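Local structure of mandelate racemase / muconate lactonizing enzyme, C-terminal domain protein (4JHM) at residues Glu12-Ala17 with Glu367-Ser372; Thr36-Arg41 with Thr54-Glu59; Asp144-Tyr149 with His167-Tyr172. The protein is of unknown function but belongs to the enolase superfamily, with a mandelate racemase / muconate lactonizing enzyme type N-terminal domain and a TIM-barrel-like C-terminal domain. All blocks are in the same frame, centred on the assembly; numbering follows the deposited sequence.

Contact 1 of 3, residues Glu12-Ala17 with Glu367-Ser372; sequences ELYALA and EASFAS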
ATOM      1  N   GLU A  12     -52.103   1.331   5.691  1.00 87.79           N
ATOM      2  CA  GLU A  12     -52.648   2.061   4.550  1.00 87.28           C
ATOM      3  C   GLU A  12     -51.517   2.640   3.711  1.00 83.78           C
ATOM      4  O   GLU A  12     -50.615   3.293   4.240  1.00 84.99           O
ATOM      5  CB  GLU A  12     -53.548   3.199   5.024  1.00 90.65           C
ATOM      6  CG  GLU A  12     -54.847   2.753   5.665  1.00 94.84           C
ATOM      7  CD  GLU A  12     -55.658   3.916   6.201  1.00 96.15           C
ATOM      8  OE1 GLU A  12     -55.100   5.027   6.328  1.00 95.65           O
ATOM      9  OE2 GLU A  12     -56.850   3.714   6.502  1.00 99.42           O
ATOM     10  N   LEU A  13     -51.566   2.405   2.406  1.00 77.90           N
ATOM     11  CA  LEU A  13     -50.554   2.940   1.507  1.00 74.03           C
ATOM     12  C   LEU A  13     -51.139   4.063   0.670  1.00 72.33           C
ATOM     13  O   LEU A  13     -52.257   3.952   0.178  1.00 71.88           O
ATOM     14  CB  LEU A  13     -50.022   1.841   0.591  1.00 76.07           C
ATOM     15  CG  LEU A  13     -49.470   0.597   1.286  1.00 75.51           C
ATOM     16  CD1 LEU A  13     -48.760  -0.290   0.274  1.00 72.47           C
ATOM     17  CD2 LEU A  13     -48.542   0.985   2.426  1.00 75.23           C
ATOM     18  N   TYR A  14     -50.377   5.142   0.512  1.00 72.99           N
ATOM     19  CA  TYR A  14     -50.822   6.280  -0.286  1.00 74.56           C
ATOM     20  C   TYR A  14     -49.732   6.782  -1.225  1.00 75.39           C
ATOM     21  O   TYR A  14     -48.538   6.702  -0.925  1.00 78.24           O
ATOM     22  CB  TYR A  14     -51.273   7.423   0.621  1.00 75.37           C
ATOM     23  CG  TYR A  14     -52.473   7.082   1.462  1.00 77.28           C
ATOM     24  CD1 TYR A  14     -53.754   7.166   0.941  1.00 82.64           C
ATOM     25  CD2 TYR A  14     -52.326   6.668   2.778  1.00 80.15           C
ATOM     26  CE1 TYR A  14     -54.858   6.849   1.707  1.00 87.67           C
ATOM     27  CE2 TYR A  14     -53.425   6.350   3.554  1.00 84.24           C
ATOM     28  CZ  TYR A  14     -54.687   6.442   3.012  1.00 85.20           C
ATOM     29  OH  TYR A  14     -55.782   6.126   3.773  1.00 88.96           O
ATOM     30  N   ALA A  15     -50.163   7.292  -2.371  1.00 73.71           N
ATOM     31  CA  ALA A  15     -49.277   7.953  -3.309  1.00 73.91           C
ATOM     32  C   ALA A  15     -50.008   9.190  -3.814  1.00 76.84           C
ATOM     33  O   ALA A  15     -50.965   9.087  -4.591  1.00 74.75           O
ATOM     34  CB  ALA A  15     -48.921   7.025  -4.462  1.00 72.48           C
ATOM     35  N   LEU A  16     -49.565  10.356  -3.356  1.00 73.49           N
ATOM     36  CA  LEU A  16     -50.250  11.600  -3.662  1.00 76.30           C
ATOM     37  C   LEU A  16     -49.329  12.601  -4.343  1.00 75.98           C
ATOM     38  O   LEU A  16     -48.110  12.435  -4.347  1.00 79.73           O
ATOM     39  CB  LEU A  16     -50.855  12.212  -2.392  1.00 80.02           C
ATOM     40  CG  LEU A  16     -49.984  12.286  -1.137  1.00 80.88           C
ATOM     41  CD1 LEU A  16     -50.426  13.435  -0.249  1.00 80.54           C
ATOM     42  CD2 LEU A  16     -50.027  10.977  -0.361  1.00 84.52           C
ATOM     43  N   ALA A  17     -49.931  13.634  -4.923  1.00 80.69           N
ATOM     44  CA  ALA A  17     -49.206  14.667  -5.660  1.00 78.82           C
ATOM     45  C   ALA A  17     -50.121  15.867  -5.896  1.00 78.34           C
ATOM     46  O   ALA A  17     -51.295  15.834  -5.540  1.00 77.20           O
ATOM     47  CB  ALA A  17     -48.701  14.116  -6.985  1.00 75.18           C
ATOM     48  N   GLU A 367     -57.722  13.139  -0.833  1.00 99.83           N
ATOM     49  CA  GLU A 367     -58.006  14.011  -1.975  1.00101.41           C
ATOM     50  C   GLU A 367     -56.888  14.039  -3.030  1.00 96.61           C
ATOM     51  O   GLU A 367     -57.163  14.093  -4.229  1.00 94.61           O
ATOM     52  CB  GLU A 367     -58.292  15.435  -1.476  1.00105.75           C
ATOM     53  CG  GLU A 367     -58.452  16.483  -2.570  1.00109.72           C
ATOM     54  CD  GLU A 367     -59.589  16.177  -3.529  1.00112.76           C
ATOM     55  OE1 GLU A 367     -60.461  15.346  -3.190  1.00111.99           O
ATOM     56  OE2 GLU A 367     -59.610  16.772  -4.627  1.00113.69           O
ATOM     57  N   ALA A 368     -55.634  14.003  -2.588  1.00 92.11           N
ATOM     58  CA  ALA A 368     -54.499  14.083  -3.514  1.00 89.97           C
ATOM     59  C   ALA A 368     -54.010  12.705  -3.949  1.00 86.01           C
ATOM     60  O   ALA A 368     -53.145  12.597  -4.815  1.00 79.47           O
ATOM     61  CB  ALA A 368     -53.355  14.864  -2.884  1.00 86.31           C
ATOM     62  N   SER A 369     -54.571  11.659  -3.354  1.00 86.91           N
ATOM     63  CA  SER A 369     -54.064  10.307  -3.549  1.00 84.58           C
ATOM     64  C   SER A 369     -54.606   9.667  -4.825  1.00 83.54           C
ATOM     65  O   SER A 369     -55.788   9.336  -4.910  1.00 92.73           O
ATOM     66  CB  SER A 369     -54.420   9.446  -2.334  1.00 85.93           C
ATOM     67  OG  SER A 369     -53.863   8.150  -2.441  1.00 89.98           O
ATOM     68  N   PHE A 370     -53.730   9.486  -5.809  1.00 80.07           N
ATOM     69  CA  PHE A 370     -54.103   8.838  -7.068  1.00 79.62           C
ATOM     70  C   PHE A 370     -53.986   7.315  -6.975  1.00 82.13           C
ATOM     71  O   PHE A 370     -54.347   6.603  -7.915  1.00 85.78           O
ATOM     72  CB  PHE A 370     -53.244   9.366  -8.227  1.00 76.16           C
ATOM     73  CG  PHE A 370     -51.766   9.281  -7.973  1.00 74.82           C
ATOM     74  CD1 PHE A 370     -51.068   8.118  -8.247  1.00 75.57           C
ATOM     75  CD2 PHE A 370     -51.076  10.362  -7.450  1.00 72.17           C
ATOM     76  CE1 PHE A 370     -49.707   8.033  -8.003  1.00 72.17           C
ATOM     77  CE2 PHE A 370     -49.718  10.284  -7.206  1.00 70.67           C
ATOM     78  CZ  PHE A 370     -49.034   9.117  -7.482  1.00 70.30           C
ATOM     79  N   ALA A 371     -53.479   6.822  -5.845  1.00 81.67           N
ATOM     80  CA  ALA A 371     -53.391   5.382  -5.592  1.00 78.96           C
ATOM     81  C   ALA A 371     -53.324   5.094  -4.097  1.00 78.16           C
ATOM     82  O   ALA A 371     -52.630   5.789  -3.356  1.00 76.03           O
ATOM     83  CB  ALA A 371     -52.175   4.794  -6.289  1.00 73.74           C
ATOM     84  N   SER A 372     -54.044   4.066  -3.656  1.00 78.70           N
ATOM     85  CA  SER A 372     -54.011   3.674  -2.252  1.00 80.33           C
ATOM     86  C   SER A 372     -54.418   2.217  -2.048  1.00 85.34           C
ATOM     87  O   SER A 372     -55.193   1.660  -2.825  1.00 85.63           O
ATOM     88  CB  SER A 372     -54.929   4.574  -1.429  1.00 82.24           C
ATOM     89  OG  SER A 372     -56.286   4.347  -1.764  1.00 85.26           O
TER
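Phe370 turns its ring onto the backbone carbonyl of Ala15. From CB, CG is set between the backbone N and the carbonyl carbon of Phe370 (chi1 53°). The ring then presents one face to Ala15 O, which stands 3.0 Å above the ring plane and off centre, toward the rim on the CD2 and CE2 side. At the tip, CZ meets Ala15 CB at 3.7 Å, while CE2 has Ala17 CB beside it, near the ring plane, at 4.0 Å. The same Ala15 O accepts a hydrogen bond from Phe370 N (3.0 Å), so the one oxygen takes the N-H of Phe370 and also lies over its ring face. Ala15 N in turn donates to Ala371 O at 3.1 Å. Closer to the helix end, Leu16 CB packs on Ala368 CB at 3.7 Å, and Ala17 N makes a weak bond to Ala368 O. On the face that Leu16 shares with Tyr14, the hydroxyl OG of Ser369 lies at the edge of the Tyr14 ring. Helix 362-368 gives way to a strand that turns a corner at Phe370 and pairs antiparallel with strand 8-16, bringing the C-terminal chain in as an outer strand of the four-stranded antiparallel sheet.

Contact 2 of 3, residues Thr36-Arg41 with Thr54-Glu59; sequences TNNIVR and TMSYTE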
ATOM      1  N   THR A  36     -43.900  12.882  -6.458  1.00 67.19           N
ATOM      2  CA  THR A  36     -44.881  12.052  -5.785  1.00 64.00           C
ATOM      3  C   THR A  36     -44.399  11.773  -4.378  1.00 68.63           C
ATOM      4  O   THR A  36     -43.197  11.585  -4.154  1.00 62.37           O
ATOM      5  CB  THR A  36     -45.023  10.692  -6.470  1.00 63.46           C
ATOM      6  OG1 THR A  36     -45.374  10.878  -7.842  1.00 70.60           O
ATOM      7  CG2 THR A  36     -46.082   9.861  -5.782  1.00 65.70           C
ATOM      8  N   ASN A  37     -45.333  11.740  -3.433  1.00 70.15           N
ATOM      9  CA  ASN A  37     -45.024  11.353  -2.065  1.00 71.32           C
ATOM     10  C   ASN A  37     -45.690  10.017  -1.756  1.00 77.02           C
ATOM     11  O   ASN A  37     -46.859   9.814  -2.087  1.00 86.42           O
ATOM     12  CB  ASN A  37     -45.502  12.425  -1.089  1.00 74.20           C
ATOM     13  CG  ASN A  37     -44.885  12.287   0.292  1.00 75.57           C
ATOM     14  OD1 ASN A  37     -44.196  11.313   0.587  1.00 81.00           O
ATOM     15  ND2 ASN A  37     -45.136  13.267   1.148  1.00 76.67           N
ATOM     16  N   ASN A  38     -44.942   9.106  -1.139  1.00 75.41           N
ATOM     17  CA  ASN A  38     -45.466   7.799  -0.759  1.00 72.46           C
ATOM     18  C   ASN A  38     -45.580   7.695   0.749  1.00 74.04           C
ATOM     19  O   ASN A  38     -44.583   7.786   1.457  1.00 74.51           O
ATOM     20  CB  ASN A  38     -44.552   6.698  -1.279  1.00 72.39           C
ATOM     21  CG  ASN A  38     -44.335   6.786  -2.772  1.00 75.84           C
ATOM     22  OD1 ASN A  38     -45.241   6.504  -3.558  1.00 86.54           O
ATOM     23  ND2 ASN A  38     -43.132   7.179  -3.176  1.00 72.92           N
ATOM     24  N   ILE A  39     -46.794   7.505   1.249  1.00 76.45           N
ATOM     25  CA  ILE A  39     -47.001   7.463   2.687  1.00 77.85           C
ATOM     26  C   ILE A  39     -47.446   6.090   3.167  1.00 82.61           C
ATOM     27  O   ILE A  39     -48.375   5.496   2.615  1.00 82.94           O
ATOM     28  CB  ILE A  39     -48.036   8.505   3.135  1.00 79.04           C
ATOM     29  CG1 ILE A  39     -47.456   9.912   2.997  1.00 80.65           C
ATOM     30  CG2 ILE A  39     -48.448   8.252   4.575  1.00 79.53           C
ATOM     31  CD1 ILE A  39     -48.449  11.020   3.280  1.00 82.63           C
ATOM     32  N   VAL A  40     -46.763   5.598   4.198  1.00 85.91           N
ATOM     33  CA  VAL A  40     -47.157   4.383   4.894  1.00 87.09           C
ATOM     34  C   VAL A  40     -47.720   4.756   6.256  1.00 91.83           C
ATOM     35  O   VAL A  40     -47.020   5.355   7.074  1.00 91.70           O
ATOM     36  CB  VAL A  40     -45.960   3.443   5.122  1.00 87.13           C
ATOM     37  CG1 VAL A  40     -46.388   2.235   5.942  1.00 92.04           C
ATOM     38  CG2 VAL A  40     -45.358   3.005   3.797  1.00 87.76           C
ATOM     39  N   ARG A  41     -48.982   4.410   6.497  1.00 92.46           N
ATOM     40  CA  ARG A  41     -49.600   4.644   7.794  1.00 95.27           C
ATOM     41  C   ARG A  41     -49.878   3.316   8.494  1.00 96.07           C
ATOM     42  O   ARG A  41     -50.698   2.527   8.031  1.00104.44           O
ATOM     43  CB  ARG A  41     -50.902   5.435   7.648  1.00100.88           C
ATOM     44  CG  ARG A  41     -51.191   6.326   8.846  1.00101.20           C
ATOM     45  CD  ARG A  41     -52.623   6.221   9.329  1.00102.10           C
ATOM     46  NE  ARG A  41     -53.558   6.997   8.519  1.00101.85           N
ATOM     47  CZ  ARG A  41     -54.725   7.454   8.964  1.00 99.17           C
ATOM     48  NH1 ARG A  41     -55.103   7.225  10.215  1.00100.45           N
ATOM     49  NH2 ARG A  41     -55.516   8.149   8.163  1.00101.22           N
ATOM     50  N   THR A  54     -41.649   8.144   1.729  1.00 68.86           N
ATOM     51  CA  THR A  54     -40.518   8.333   0.838  1.00 69.82           C
ATOM     52  C   THR A  54     -40.984   8.975  -0.466  1.00 72.82           C
ATOM     53  O   THR A  54     -42.102   8.750  -0.933  1.00 67.40           O
ATOM     54  CB  THR A  54     -39.779   7.016   0.532  1.00 69.27           C
ATOM     55  OG1 THR A  54     -38.511   7.312  -0.066  1.00 62.32           O
ATOM     56  CG2 THR A  54     -40.593   6.139  -0.412  1.00 71.12           C
HETATM   57  N   MSE A  55     -40.097   9.769  -1.050  1.00 74.82           N
HETATM   58  CA  MSE A  55     -40.432  10.602  -2.183  1.00 75.54           C
HETATM   59  C   MSE A  55     -39.975   9.967  -3.458  1.00 78.87           C
HETATM   60  O   MSE A  55     -38.908   9.358  -3.503  1.00 85.44           O
HETATM   61  CB  MSE A  55     -39.676  11.895  -1.948  1.00 79.14           C
HETATM   62  CG  MSE A  55     -40.209  13.024  -2.805  1.00 90.54           C
HETATM   63 SE   MSE A  55     -39.045  14.587  -2.550  1.00106.56          SE
HETATM   64  CE  MSE A  55     -37.410  13.958  -3.455  1.00 88.39           C
ATOM     65  N   SER A  56     -40.786  10.093  -4.505  1.00 78.06           N
ATOM     66  CA  SER A  56     -40.390   9.670  -5.845  1.00 72.78           C
ATOM     67  C   SER A  56     -40.356  10.888  -6.761  1.00 72.45           C
ATOM     68  O   SER A  56     -41.078  11.858  -6.541  1.00 76.02           O
ATOM     69  CB  SER A  56     -41.379   8.649  -6.409  1.00 73.95           C
ATOM     70  OG  SER A  56     -41.697   7.653  -5.460  1.00 78.91           O
ATOM     71  N   TYR A  57     -39.521  10.835  -7.790  1.00 69.85           N
ATOM     72  CA  TYR A  57     -39.509  11.875  -8.813  1.00 68.14           C
ATOM     73  C   TYR A  57     -39.397  11.223 -10.186  1.00 69.57           C
ATOM     74  O   TYR A  57     -38.360  10.665 -10.536  1.00 75.06           O
ATOM     75  CB  TYR A  57     -38.372  12.874  -8.573  1.00 67.65           C
ATOM     76  CG  TYR A  57     -37.183  12.281  -7.861  1.00 66.92           C
ATOM     77  CD1 TYR A  57     -37.127  12.251  -6.477  1.00 64.11           C
ATOM     78  CD2 TYR A  57     -36.121  11.743  -8.571  1.00 69.21           C
ATOM     79  CE1 TYR A  57     -36.046  11.699  -5.820  1.00 69.57           C
ATOM     80  CE2 TYR A  57     -35.034  11.187  -7.924  1.00 73.00           C
ATOM     81  CZ  TYR A  57     -35.000  11.167  -6.547  1.00 72.33           C
ATOM     82  OH  TYR A  57     -33.916  10.618  -5.899  1.00 73.94           O
ATOM     83  N   THR A  58     -40.481  11.295 -10.954  1.00 72.62           N
ATOM     84  CA  THR A  58     -40.578  10.614 -12.240  1.00 69.64           C
ATOM     85  C   THR A  58     -40.943  11.587 -13.348  1.00 69.39           C
ATOM     86  O   THR A  58     -41.237  12.746 -13.087  1.00 76.99           O
ATOM     87  CB  THR A  58     -41.653   9.522 -12.183  1.00 69.33           C
ATOM     88  OG1 THR A  58     -42.891  10.094 -11.735  1.00 65.58           O
ATOM     89  CG2 THR A  58     -41.226   8.419 -11.226  1.00 67.31           C
ATOM     90  N   GLU A  59     -40.917  11.112 -14.586  1.00 69.61           N
ATOM     91  CA  GLU A  59     -41.352  11.915 -15.724  1.00 70.33           C
ATOM     92  C   GLU A  59     -42.702  11.426 -16.246  1.00 73.40           C
ATOM     93  O   GLU A  59     -43.175  10.352 -15.861  1.00 72.24           O
ATOM     94  CB  GLU A  59     -40.316  11.854 -16.841  1.00 71.01           C
ATOM     95  CG  GLU A  59     -38.978  12.474 -16.474  1.00 71.85           C
ATOM     96  CD  GLU A  59     -37.934  12.280 -17.553  1.00 70.69           C
ATOM     97  OE1 GLU A  59     -38.158  11.426 -18.432  1.00 72.69           O
ATOM     98  OE2 GLU A  59     -36.892  12.973 -17.521  1.00 71.01           O
TER
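Asn38 reaches across to Thr54 and Ser56 in a beta hairpin whose antiparallel arms are strands 34-44 and 50-58. Thr36 with Ser56 and Asn38 with Thr54 are hydrogen-bonded pairs, each closed by two backbone bonds; Asn37 with Met55, a selenomethionine, is the non-hydrogen-bonded pair between them. Thr36, Asn38, Thr54 and Ser56 share one face of the sheet, and there the amide of Asn38 spans two residues of the partner strand. Its CG stands beside its own backbone N (chi1 -56°), and from there ND2 makes two bonds. Toward Ser56 OG it reaches 2.7 Å, with the hydroxyl in the plane of the amide; toward Thr54 O it reaches 2.9 Å, with the oxygen tilted out of that plane. Thr54 CG2 lies alongside, 3.9 Å from Asn38 ND2, while the CB atoms of Thr36 and Ser56 face each other at 4.2 Å. Asp63 N bonds Thr36 OG1, and Ser56 OG, besides accepting from Asn38 ND2, also bonds Asp63 OD2; Thr54 OG1 bonds Thr274 O. On the opposite face, Met55 CG is 3.6 Å from Thr36 O. A second subunit covers part of this strand: Trp98 of that subunit bonds through NE1 to Met55 O, and its side chain packs on Ser56. Thr54 O is gripped twice by Asn38: Asn38 N, at 2.9 Å, and Asn38 ND2 approach it from opposite faces of its carbonyl plane, the ND2 lying 43° out of it.

Contact 3 of 3, residues Asp144-Tyr149 with His167-Tyr172; sequences DTVEEY and HCYCVY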
ATOM      1  N   ASP A 144     -33.534  29.464 -15.377  1.00101.04           N
ATOM      2  CA  ASP A 144     -33.062  29.409 -16.760  1.00100.20           C
ATOM      3  C   ASP A 144     -31.911  30.382 -17.019  1.00101.12           C
ATOM      4  O   ASP A 144     -30.997  30.075 -17.785  1.00 98.51           O
ATOM      5  CB  ASP A 144     -34.210  29.691 -17.736  1.00107.70           C
ATOM      6  CG  ASP A 144     -35.102  28.481 -17.958  1.00107.50           C
ATOM      7  OD1 ASP A 144     -35.572  27.894 -16.964  1.00108.37           O
ATOM      8  OD2 ASP A 144     -35.338  28.117 -19.130  1.00107.40           O
ATOM      9  N   THR A 145     -31.963  31.553 -16.389  1.00 98.91           N
ATOM     10  CA  THR A 145     -30.894  32.543 -16.520  1.00 97.33           C
ATOM     11  C   THR A 145     -30.257  32.869 -15.175  1.00 92.81           C
ATOM     12  O   THR A 145     -30.910  32.808 -14.133  1.00 93.50           O
ATOM     13  CB  THR A 145     -31.406  33.853 -17.142  1.00103.37           C
ATOM     14  OG1 THR A 145     -32.594  34.276 -16.464  1.00105.93           O
ATOM     15  CG2 THR A 145     -31.706  33.663 -18.615  1.00107.03           C
ATOM     16  N   VAL A 146     -28.976  33.225 -15.216  1.00 88.32           N
ATOM     17  CA  VAL A 146     -28.212  33.560 -14.019  1.00 87.14           C
ATOM     18  C   VAL A 146     -28.851  34.686 -13.217  1.00 92.58           C
ATOM     19  O   VAL A 146     -28.773  34.695 -11.987  1.00 89.49           O
ATOM     20  CB  VAL A 146     -26.772  33.987 -14.379  1.00 87.26           C
ATOM     21  CG1 VAL A 146     -26.151  34.803 -13.254  1.00 86.90           C
ATOM     22  CG2 VAL A 146     -25.918  32.771 -14.702  1.00 85.45           C
ATOM     23  N   GLU A 147     -29.475  35.633 -13.916  1.00100.53           N
ATOM     24  CA  GLU A 147     -30.018  36.837 -13.282  1.00105.71           C
ATOM     25  C   GLU A 147     -31.235  36.532 -12.410  1.00101.12           C
ATOM     26  O   GLU A 147     -31.519  37.258 -11.460  1.00103.53           O
ATOM     27  CB  GLU A 147     -30.378  37.890 -14.337  1.00118.89           C
ATOM     28  CG  GLU A 147     -29.177  38.532 -15.026  1.00124.03           C
ATOM     29  CD  GLU A 147     -28.417  37.569 -15.924  1.00128.55           C
ATOM     30  OE1 GLU A 147     -29.033  36.611 -16.444  1.00129.98           O
ATOM     31  OE2 GLU A 147     -27.198  37.771 -16.117  1.00130.56           O
ATOM     32  N   GLU A 148     -31.943  35.454 -12.729  1.00 98.14           N
ATOM     33  CA  GLU A 148     -33.102  35.035 -11.943  1.00 98.89           C
ATOM     34  C   GLU A 148     -32.710  34.616 -10.527  1.00 96.47           C
ATOM     35  O   GLU A 148     -33.552  34.575  -9.632  1.00 98.44           O
ATOM     36  CB  GLU A 148     -33.828  33.877 -12.637  1.00 99.95           C
ATOM     37  CG  GLU A 148     -34.510  34.257 -13.946  1.00102.31           C
ATOM     38  CD  GLU A 148     -35.281  33.103 -14.563  1.00105.17           C
ATOM     39  OE1 GLU A 148     -36.257  32.635 -13.940  1.00105.12           O
ATOM     40  OE2 GLU A 148     -34.915  32.665 -15.674  1.00105.86           O
ATOM     41  N   TYR A 149     -31.431  34.303 -10.331  1.00 93.38           N
ATOM     42  CA  TYR A 149     -30.944  33.810  -9.046  1.00 89.05           C
ATOM     43  C   TYR A 149     -30.849  34.895  -7.977  1.00 92.59           C
ATOM     44  O   TYR A 149     -30.987  34.608  -6.790  1.00 97.28           O
ATOM     45  CB  TYR A 149     -29.573  33.144  -9.216  1.00 86.66           C
ATOM     46  CG  TYR A 149     -29.644  31.704  -9.678  1.00 82.66           C
ATOM     47  CD1 TYR A 149     -29.701  31.388 -11.028  1.00 81.76           C
ATOM     48  CD2 TYR A 149     -29.660  30.658  -8.761  1.00 76.51           C
ATOM     49  CE1 TYR A 149     -29.772  30.073 -11.454  1.00 76.88           C
ATOM     50  CE2 TYR A 149     -29.735  29.343  -9.177  1.00 74.90           C
ATOM     51  CZ  TYR A 149     -29.789  29.054 -10.526  1.00 73.32           C
ATOM     52  OH  TYR A 149     -29.860  27.746 -10.949  1.00 64.99           O
ATOM     53  N   HIS A 167     -28.850  24.732  -6.714  1.00 77.85           N
ATOM     54  CA  HIS A 167     -28.952  23.732  -7.765  1.00 80.06           C
ATOM     55  C   HIS A 167     -28.708  24.464  -9.069  1.00 81.22           C
ATOM     56  O   HIS A 167     -29.176  25.589  -9.254  1.00 83.25           O
ATOM     57  CB  HIS A 167     -30.302  23.019  -7.758  1.00 80.04           C
ATOM     58  CG  HIS A 167     -30.389  21.924  -6.742  1.00 84.49           C
ATOM     59  ND1 HIS A 167     -31.160  22.020  -5.603  1.00 90.39           N
ATOM     60  CD2 HIS A 167     -29.779  20.718  -6.681  1.00 87.01           C
ATOM     61  CE1 HIS A 167     -31.032  20.915  -4.892  1.00 87.93           C
ATOM     62  NE2 HIS A 167     -30.198  20.108  -5.523  1.00 89.12           N
ATOM     63  N   CYS A 168     -27.948  23.838  -9.958  1.00 84.33           N
ATOM     64  CA  CYS A 168     -27.451  24.525 -11.137  1.00 83.09           C
ATOM     65  C   CYS A 168     -27.763  23.771 -12.422  1.00 81.71           C
ATOM     66  O   CYS A 168     -28.497  22.780 -12.423  1.00 78.93           O
ATOM     67  CB  CYS A 168     -25.942  24.739 -11.006  1.00 80.17           C
ATOM     68  SG  CYS A 168     -24.996  23.208 -10.876  1.00 93.47           S
ATOM     69  N   TYR A 169     -27.192  24.257 -13.517  1.00 82.37           N
ATOM     70  CA  TYR A 169     -27.417  23.677 -14.827  1.00 85.36           C
ATOM     71  C   TYR A 169     -26.728  22.323 -14.955  1.00 83.95           C
ATOM     72  O   TYR A 169     -27.118  21.499 -15.777  1.00 82.64           O
ATOM     73  CB  TYR A 169     -26.926  24.644 -15.906  1.00 88.15           C
ATOM     74  CG  TYR A 169     -27.506  26.035 -15.751  1.00 92.17           C
ATOM     75  CD1 TYR A 169     -28.760  26.342 -16.258  1.00 94.17           C
ATOM     76  CD2 TYR A 169     -26.809  27.035 -15.082  1.00 91.95           C
ATOM     77  CE1 TYR A 169     -29.303  27.606 -16.111  1.00 98.15           C
ATOM     78  CE2 TYR A 169     -27.344  28.304 -14.932  1.00 93.00           C
ATOM     79  CZ  TYR A 169     -28.592  28.584 -15.450  1.00 95.79           C
ATOM     80  OH  TYR A 169     -29.139  29.839 -15.309  1.00 91.63           O
ATOM     81  N   CYS A 170     -25.717  22.091 -14.124  1.00 80.31           N
ATOM     82  CA  CYS A 170     -24.939  20.860 -14.192  1.00 77.64           C
ATOM     83  C   CYS A 170     -24.221  20.762 -15.535  1.00 74.77           C
ATOM     84  O   CYS A 170     -23.990  19.673 -16.059  1.00 69.60           O
ATOM     85  CB  CYS A 170     -25.835  19.647 -13.952  1.00 82.04           C
ATOM     86  SG  CYS A 170     -26.651  19.706 -12.344  1.00 77.84           S
ATOM     87  N   VAL A 171     -23.880  21.931 -16.072  1.00 75.82           N
ATOM     88  CA  VAL A 171     -23.074  22.060 -17.274  1.00 73.65           C
ATOM     89  C   VAL A 171     -21.959  23.062 -16.956  1.00 75.05           C
ATOM     90  O   VAL A 171     -22.160  24.276 -17.005  1.00 75.25           O
ATOM     91  CB  VAL A 171     -23.927  22.548 -18.465  1.00 75.08           C
ATOM     92  CG1 VAL A 171     -23.052  22.888 -19.662  1.00 72.95           C
ATOM     93  CG2 VAL A 171     -24.967  21.500 -18.835  1.00 71.64           C
ATOM     94  N   TYR A 172     -20.791  22.540 -16.602  1.00 74.34           N
ATOM     95  CA  TYR A 172     -19.650  23.359 -16.202  1.00 71.19           C
ATOM     96  C   TYR A 172     -19.683  24.787 -16.762  1.00 75.72           C
ATOM     97  O   TYR A 172     -19.572  25.749 -16.010  1.00 79.66           O
ATOM     98  CB  TYR A 172     -18.345  22.667 -16.614  1.00 71.77           C
ATOM     99  CG  TYR A 172     -17.108  23.414 -16.187  1.00 69.52           C
ATOM    100  CD1 TYR A 172     -16.854  23.661 -14.847  1.00 67.54           C
ATOM    101  CD2 TYR A 172     -16.190  23.867 -17.119  1.00 70.47           C
ATOM    102  CE1 TYR A 172     -15.723  24.347 -14.449  1.00 71.39           C
ATOM    103  CE2 TYR A 172     -15.059  24.559 -16.731  1.00 72.11           C
ATOM    104  CZ  TYR A 172     -14.832  24.796 -15.395  1.00 73.70           C
ATOM    105  OH  TYR A 172     -13.710  25.485 -15.004  1.00 79.77           O
TER
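Tyr169 lays the CE1 side of its ring against the backbone of Asp144, with CE1 3.4 Å from Asp144 O and the carbonyl carbon of Asp144 near the ring plane at the edge. Beyond it Tyr169 OH lies 3.1 Å from Asp144 O, at best a weak bond, since another acceptor is within reach of its proton. Tyr149 comes the other way. Its CG sits beside the backbone N (chi1 -83°), and the two tyrosines slide past each other in opposite directions: Tyr149 CE1 lies 3.9 Å from Tyr169 OH, which is at the edge of the Tyr149 ring. At its tip Tyr149 OH donates to His167 O at 2.8 Å, a bond that lies in the plane of that carbonyl. Each ring thus ends on the backbone of the opposite segment. Within 144-149, Glu148 folds back so that OE2 takes two bonds from Thr145: OG1 at 2.9 Å meets the anti lone pair of OE2, while N, at 3.2 Å, comes from above the carboxylate plane. Outside the pair, Phe143 meets the Tyr149 ring edge-to-face, Leu178 of helix 172-186 touches both Val146 and Tyr149, and His167 ND1 bonds Thr140 O. The two segments are beta-alpha loops that follow neighbouring parallel strands, 133-139 and 163-167, as expected of adjacent units in a TIM-barrel-like domain.

How the contacts relate
From the N terminus, strand 8-16 comes first, and its partner 367-372 arrives only near the end of the chain, so contact 1 closes a loop of about 350 residues that encloses the other two. Contact 2 closes early as a short hairpin; contact 3 opens after it and spans strand 163-167 and helix 149-159. Contacts 2 and 3 are in series and do not cross. Contacts 1 and 2 touch, because strands 8-16 and 34-44 are neighbours: Tyr14 O meets Ile39 N at 2.9 Å, a probable hydrogen bond. Together they join all four strands of the antiparallel sheet. Contact 3 belongs to the barrel-like part, its centre about 27 Å from that of contact 2.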